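Local structure of thermotoga maritima TmcAL (5Y0T) at residues Leu352-Lys355 and Pro360-Thr363. The protein belongs to the HIGH nucleotidyl transferase family of the HUP clan and binds adenosine-5'-rp-alpha-thio-triphosphate. Residues are numbered along the deposited sequence; the frame is centred on the assembly and turned at random.
Sequences LMRK and PIVT
In a beta-alpha-beta unit about 21 Å from the centre of the chain, the C-terminal part of helix 346-356 packs on the short strand 361-362 and the residue after it through M353, R354, I361 and T363. The apolar part rests on the tip of I361. Its CD1 lies against the helix backbone, 3.7 Å from M353 O and 3.8 Å from R354 CA, and meets the beginnings of two side chains at M353 CB (4.1 Å) and R354 CG. The isoleucine torsions explain this reach: CG1 is turned beside the backbone N (chi1 -68°) and CD1 continues outward to the helix, while CG2 branches off towards the guanidinium group. The side chains of I361 and T363 also touch I339 of strand 337-343, the first strand of the unit, which runs parallel to 361-362 and pairs with it through backbone hydrogen bonds of V362 with I337 and I339. I361 thus meets both the crossover helix and a neighbouring strand of the sheet.

R354, exposed on the helix surface, reaches across to the strand's end. Extended from CG to NE, with chi2 -168° and chi3 -167°, its chain carries the guanidinium past I361 to T363. There NH1 comes within 3.4 Å of T363 CG2, the methyl standing at the edge of the guanidinium, near its plane, whereas I361 CG2 approaches NH2 obliquely. No direct hydrogen bond joins the two segments; a water does so instead. Sitting in the guanidinium plane, it accepts a hydrogen bond from R354 NH2 (3.1 Å) and donates one to I361 O (2.8 Å). A third hydrogen bond, to T363 OG1 and also 2.8 Å long, helps fix the water in place.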
loop_
_atom_site.group_PDB
_atom_site.type_symbol
_atom_site.label_atom_id
_atom_site.label_comp_id
_atom_site.label_asym_id
_atom_site.label_seq_id
_atom_site.Cartn_x
_atom_site.Cartn_y
_atom_site.Cartn_z
ATOM N N LEU A 352 -17.503 -31.068 -22.205
ATOM C CA LEU A 352 -18.787 -30.570 -22.685
ATOM C C LEU A 352 -18.885 -29.047 -22.518
ATOM O O LEU A 352 -19.395 -28.362 -23.397
ATOM C CB LEU A 352 -19.941 -31.250 -21.949
ATOM C CG LEU A 352 -21.322 -30.905 -22.518
ATOM C CD1 LEU A 352 -21.425 -31.349 -23.985
ATOM C CD2 LEU A 352 -22.417 -31.557 -21.703
ATOM N N MET A 353 -18.395 -28.532 -21.392
ATOM C CA MET A 353 -18.335 -27.085 -21.174
ATOM C C MET A 353 -17.581 -26.378 -22.284
ATOM O O MET A 353 -17.965 -25.288 -22.692
ATOM C CB MET A 353 -17.684 -26.753 -19.827
ATOM C CG MET A 353 -18.583 -27.032 -18.633
ATOM S SD MET A 353 -17.702 -26.861 -17.071
ATOM C CE MET A 353 -17.017 -25.217 -17.270
ATOM N N ARG A 354 -16.513 -26.993 -22.786
ATOM C CA ARG A 354 -15.754 -26.337 -23.850
ATOM C C ARG A 354 -16.619 -26.161 -25.088
ATOM O O ARG A 354 -16.436 -25.210 -25.852
ATOM C CB ARG A 354 -14.482 -27.109 -24.184
ATOM C CG ARG A 354 -13.455 -27.091 -23.041
ATOM C CD ARG A 354 -12.088 -27.610 -23.488
ATOM N NE ARG A 354 -11.209 -27.887 -22.349
ATOM C CZ ARG A 354 -10.472 -26.967 -21.726
ATOM N NH1 ARG A 354 -9.698 -27.314 -20.706
ATOM N NH2 ARG A 354 -10.508 -25.698 -22.120
ATOM N N LYS A 355 -17.576 -27.061 -25.285
ATOM C CA LYS A 355 -18.504 -26.908 -26.403
ATOM C C LYS A 355 -19.647 -25.944 -26.078
ATOM O O LYS A 355 -20.120 -25.220 -26.953
ATOM C CB LYS A 355 -19.090 -28.262 -26.821
ATOM C CG LYS A 355 -18.045 -29.292 -27.276
ATOM C CD LYS A 355 -18.719 -30.631 -27.595
ATOM C CE LYS A 355 -17.730 -31.679 -28.112
ATOM N NZ LYS A 355 -16.818 -32.208 -27.052
ATOM N N PRO A 360 -15.201 -17.615 -22.122
ATOM C CA PRO A 360 -13.921 -18.294 -22.369
ATOM C C PRO A 360 -13.475 -19.067 -21.136
ATOM O O PRO A 360 -13.621 -18.569 -20.023
ATOM C CB PRO A 360 -12.951 -17.138 -22.666
ATOM C CG PRO A 360 -13.820 -16.012 -23.084
ATOM C CD PRO A 360 -15.081 -16.156 -22.279
ATOM N N ILE A 361 -12.953 -20.270 -21.332
ATOM C CA ILE A 361 -12.495 -21.089 -20.217
ATOM C C ILE A 361 -10.983 -20.946 -20.072
ATOM O O ILE A 361 -10.242 -21.139 -21.036
ATOM C CB ILE A 361 -12.882 -22.569 -20.433
ATOM C CG1 ILE A 361 -14.401 -22.718 -20.345
ATOM C CG2 ILE A 361 -12.197 -23.472 -19.416
ATOM C CD1 ILE A 361 -14.932 -23.952 -21.046
ATOM N N VAL A 362 -10.537 -20.583 -18.876
ATOM C CA VAL A 362 -9.113 -20.442 -18.590
ATOM C C VAL A 362 -8.668 -21.609 -17.714
ATOM O O VAL A 362 -9.129 -21.740 -16.587
ATOM C CB VAL A 362 -8.805 -19.097 -17.872
ATOM C CG1 VAL A 362 -7.313 -18.991 -17.518
ATOM C CG2 VAL A 362 -9.251 -17.912 -18.732
ATOM N N THR A 363 -7.814 -22.475 -18.250
ATOM C CA THR A 363 -7.182 -23.544 -17.465
ATOM C C THR A 363 -5.737 -23.133 -17.215
ATOM O O THR A 363 -5.272 -23.041 -16.077
ATOM C CB THR A 363 -7.237 -24.946 -18.161
ATOM O OG1 THR A 363 -6.921 -24.820 -19.551
ATOM C CG2 THR A 363 -8.618 -25.556 -18.034
HETATM O O HOH W 1 -8.665 -23.389 -21.243
#